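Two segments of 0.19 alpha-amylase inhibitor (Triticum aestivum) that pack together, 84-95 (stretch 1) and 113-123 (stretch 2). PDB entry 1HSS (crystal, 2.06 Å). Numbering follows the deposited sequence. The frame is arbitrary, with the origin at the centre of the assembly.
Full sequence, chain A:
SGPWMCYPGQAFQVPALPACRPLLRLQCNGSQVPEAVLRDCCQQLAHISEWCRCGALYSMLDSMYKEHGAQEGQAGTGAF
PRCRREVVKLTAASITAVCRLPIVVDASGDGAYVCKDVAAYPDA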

# COMPACT_ATOMS: atom_id res chain seq x y z
N ARG A 84 2.33 0.38 -14.90
CA ARG A 84 3.73 0.02 -14.76
C ARG A 84 3.92 -1.19 -13.85
O ARG A 84 3.42 -1.22 -12.74
CB ARG A 84 4.51 1.19 -14.18
CG ARG A 84 4.31 2.49 -14.91
CD ARG A 84 5.26 3.52 -14.38
NE ARG A 84 5.02 4.79 -15.04
CZ ARG A 84 5.92 5.76 -15.09
NH1 ARG A 84 7.10 5.59 -14.51
NH2 ARG A 84 5.60 6.90 -15.70
N ARG A 85 4.81 -2.07 -14.27
CA ARG A 85 5.19 -3.27 -13.52
C ARG A 85 5.42 -3.00 -12.03
O ARG A 85 4.83 -3.64 -11.17
CB ARG A 85 6.46 -3.86 -14.14
CG ARG A 85 6.47 -5.37 -14.32
CD ARG A 85 7.19 -6.10 -13.17
NE ARG A 85 7.10 -7.56 -13.30
CZ ARG A 85 7.95 -8.43 -12.77
NH1 ARG A 85 8.96 -8.02 -12.00
NH2 ARG A 85 7.78 -9.73 -12.99
N GLU A 86 6.20 -1.97 -11.74
CA GLU A 86 6.57 -1.63 -10.37
C GLU A 86 5.36 -1.22 -9.51
O GLU A 86 5.21 -1.69 -8.38
CB GLU A 86 7.61 -0.49 -10.37
CG GLU A 86 8.50 -0.37 -11.64
CD GLU A 86 7.85 0.44 -12.79
OE1 GLU A 86 7.61 1.67 -12.63
OE2 GLU A 86 7.67 -0.14 -13.89
N VAL A 87 4.49 -0.37 -10.06
CA VAL A 87 3.33 0.12 -9.32
C VAL A 87 2.26 -0.96 -9.21
O VAL A 87 1.62 -1.08 -8.16
CB VAL A 87 2.73 1.44 -9.91
CG1 VAL A 87 3.83 2.35 -10.44
CG2 VAL A 87 1.75 1.12 -10.99
N VAL A 88 2.18 -1.83 -10.20
CA VAL A 88 1.27 -2.98 -10.14
C VAL A 88 1.55 -3.86 -8.92
O VAL A 88 0.65 -4.12 -8.13
CB VAL A 88 1.33 -3.85 -11.45
CG1 VAL A 88 0.67 -5.21 -11.23
CG2 VAL A 88 0.62 -3.14 -12.58
N LYS A 89 2.79 -4.26 -8.69
CA LYS A 89 3.05 -5.19 -7.60
C LYS A 89 3.09 -4.48 -6.26
O LYS A 89 2.73 -5.07 -5.25
CB LYS A 89 4.32 -6.02 -7.82
CG LYS A 89 5.57 -5.21 -7.93
CD LYS A 89 6.79 -6.09 -8.14
CE LYS A 89 7.04 -6.34 -9.61
NZ LYS A 89 5.79 -6.83 -10.30
N LEU A 90 3.38 -3.18 -6.28
CA LEU A 90 3.24 -2.34 -5.10
C LEU A 90 1.79 -2.14 -4.71
O LEU A 90 1.46 -2.09 -3.53
CB LEU A 90 3.87 -0.99 -5.36
CG LEU A 90 4.86 -0.50 -4.31
CD1 LEU A 90 5.94 -1.54 -4.08
CD2 LEU A 90 5.47 0.81 -4.80
N THR A 91 0.91 -2.00 -5.70
CA THR A 91 -0.54 -1.86 -5.46
C THR A 91 -1.19 -3.16 -4.92
O THR A 91 -1.83 -3.18 -3.86
CB THR A 91 -1.27 -1.41 -6.77
OG1 THR A 91 -0.67 -0.21 -7.25
CG2 THR A 91 -2.75 -1.18 -6.53
N ALA A 92 -0.85 -4.27 -5.55
CA ALA A 92 -1.30 -5.56 -5.08
C ALA A 92 -0.85 -5.84 -3.62
O ALA A 92 -1.64 -6.32 -2.80
CB ALA A 92 -0.82 -6.65 -6.04
N ALA A 93 0.37 -5.44 -3.27
CA ALA A 93 0.94 -5.64 -1.93
C ALA A 93 0.21 -4.89 -0.81
O ALA A 93 0.38 -5.19 0.37
CB ALA A 93 2.43 -5.24 -1.93
N SER A 94 -0.59 -3.88 -1.16
CA SER A 94 -1.20 -3.03 -0.14
C SER A 94 -2.72 -2.97 -0.23
O SER A 94 -3.37 -2.18 0.46
CB SER A 94 -0.62 -1.63 -0.24
OG SER A 94 -0.80 -1.14 -1.55
N ILE A 95 -3.31 -3.89 -0.99
CA ILE A 95 -4.78 -3.97 -1.12
C ILE A 95 -5.45 -4.32 0.22
O ILE A 95 -6.47 -3.76 0.61
CB ILE A 95 -5.18 -5.02 -2.18
CG1 ILE A 95 -4.87 -4.48 -3.58
CG2 ILE A 95 -6.66 -5.39 -2.04
CD1 ILE A 95 -5.21 -5.46 -4.70
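Stretch 2 113-123: YVCKDVAAYPD

How does stretch 2 run over stretch 1? Stretch 1 is helical from Arg85, and a type I turn spans Ala92 to Ile95. Stretch 2 arrives extended at Val114 and Cys115, makes one short helical turn from Lys116 to Ala119, and continues as loop through a cis peptide bond before Pro122. The two run in opposite directions: Ser94 CA lies 4.9 Å from Val114 CA, Ala93 CA 4.7 Å from Cys115 CA, and Lys89 CA 5.1 Å from Ala119 CA. Together they bury 483 Å².

What joins the two backbones? A single hydrogen bond crosses between them, from Cys115 N to Ala93 O, 2.8 Å long and nearly straight at 171°. Because Cys115 is the N-cap residue of the short helix, this bond ties the start of that helix to Ala93, in the turn from Ala92 to Ile95. Ala93 O also receives a CA-H...O contact from Val114 CA at 3.5 Å.

Which apolar groups fill the middle? Most of these contacts are between alanine and valine side chains. Ala93 CB lies 3.7 Å from Ala119 CB and 4.3 Å from Val118 CB, while Ala92 CB meets Val118 CG1 at 3.8 Å. Leu90 starts away from stretch 2, yet its CD1 bends back to within 4.4 Å of Ala119 CB.

How do the long basic side chains take part? Lys89 points toward stretch 2 and lays its aliphatic portion along the backbone there, with CD 3.2 Å from Ala119 O and CE 3.4 Å from Tyr121 O. Lys89 NZ makes a weak hydrogen bond to Arg85 O (3.4 Å) and sits at the edge of the Tyr121 ring, 4.3 Å from Tyr121 CD1. Farther out, Arg85 reaches Pro122, its NH2 3.4 Å from Pro122 CG, near the guanidinium plane.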

# COMPACT_ATOMS: atom_id res chain seq x y z
N TYR A 113 0.02 -4.58 7.64
CA TYR A 113 -1.13 -4.35 6.74
C TYR A 113 -0.76 -4.52 5.27
O TYR A 113 -1.55 -4.22 4.38
CB TYR A 113 -1.69 -2.94 6.92
CG TYR A 113 -2.56 -2.79 8.13
CD1 TYR A 113 -3.87 -3.22 8.11
CD2 TYR A 113 -2.05 -2.26 9.31
CE1 TYR A 113 -4.66 -3.14 9.23
CE2 TYR A 113 -2.84 -2.17 10.43
CZ TYR A 113 -4.14 -2.61 10.38
OH TYR A 113 -4.93 -2.50 11.49
N VAL A 114 0.41 -5.09 5.03
CA VAL A 114 1.11 -4.92 3.77
C VAL A 114 1.86 -6.25 3.51
O VAL A 114 2.24 -6.94 4.46
CB VAL A 114 2.04 -3.67 3.92
CG1 VAL A 114 3.46 -4.00 3.69
CG2 VAL A 114 1.54 -2.55 3.06
N CYS A 115 1.84 -6.69 2.25
CA CYS A 115 2.42 -7.98 1.86
C CYS A 115 3.75 -7.87 1.12
O CYS A 115 3.76 -7.86 -0.11
CB CYS A 115 1.44 -8.75 0.97
SG CYS A 115 -0.12 -9.16 1.78
N LYS A 116 4.86 -8.02 1.83
CA LYS A 116 6.19 -7.84 1.22
C LYS A 116 6.58 -8.90 0.19
O LYS A 116 7.30 -8.62 -0.77
CB LYS A 116 7.28 -7.75 2.30
CG LYS A 116 7.53 -9.03 3.07
CD LYS A 116 8.57 -8.79 4.15
CE LYS A 116 8.69 -9.99 5.08
NZ LYS A 116 9.50 -11.09 4.49
N ASP A 117 6.04 -10.11 0.35
CA ASP A 117 6.23 -11.18 -0.63
C ASP A 117 5.61 -10.86 -2.00
O ASP A 117 6.26 -11.02 -3.03
CB ASP A 117 5.70 -12.51 -0.07
CG ASP A 117 4.22 -12.43 0.43
OD1 ASP A 117 3.85 -11.47 1.16
OD2 ASP A 117 3.46 -13.38 0.17
N VAL A 118 4.44 -10.22 -1.97
CA VAL A 118 3.76 -9.77 -3.18
C VAL A 118 4.46 -8.56 -3.83
O VAL A 118 4.48 -8.44 -5.05
CB VAL A 118 2.28 -9.41 -2.86
CG1 VAL A 118 1.57 -8.88 -4.11
CG2 VAL A 118 1.56 -10.62 -2.32
N ALA A 119 5.00 -7.66 -3.01
CA ALA A 119 5.77 -6.52 -3.52
C ALA A 119 7.08 -6.93 -4.23
O ALA A 119 7.61 -6.20 -5.07
CB ALA A 119 6.08 -5.55 -2.39
N ALA A 120 7.56 -8.12 -3.92
CA ALA A 120 8.79 -8.63 -4.50
C ALA A 120 8.58 -9.67 -5.61
O ALA A 120 9.51 -10.29 -6.07
CB ALA A 120 9.64 -9.21 -3.42
N TYR A 121 7.33 -9.88 -6.00
CA TYR A 121 6.99 -10.76 -7.13
C TYR A 121 7.89 -10.52 -8.37
O TYR A 121 8.23 -9.37 -8.67
CB TYR A 121 5.50 -10.56 -7.45
CG TYR A 121 4.94 -11.44 -8.55
CD1 TYR A 121 5.03 -11.04 -9.88
CD2 TYR A 121 4.37 -12.67 -8.27
CE1 TYR A 121 4.59 -11.83 -10.88
CE2 TYR A 121 3.93 -13.48 -9.27
CZ TYR A 121 4.04 -13.06 -10.58
OH TYR A 121 3.64 -13.86 -11.62
N PRO A 122 8.35 -11.59 -9.05
CA PRO A 122 7.96 -13.00 -8.98
C PRO A 122 8.88 -13.85 -8.11
O PRO A 122 8.89 -15.06 -8.22
CB PRO A 122 8.00 -13.45 -10.44
CG PRO A 122 8.80 -12.42 -11.17
CD PRO A 122 9.29 -11.41 -10.17
N ASP A 123 9.63 -13.20 -7.24
CA ASP A 123 10.55 -13.90 -6.36
C ASP A 123 9.95 -14.29 -4.99
O ASP A 123 9.60 -15.46 -4.77
CB ASP A 123 11.82 -13.05 -6.18
CG ASP A 123 12.55 -12.81 -7.51
OD1 ASP A 123 13.16 -13.77 -8.03
OD2 ASP A 123 12.46 -11.68 -8.06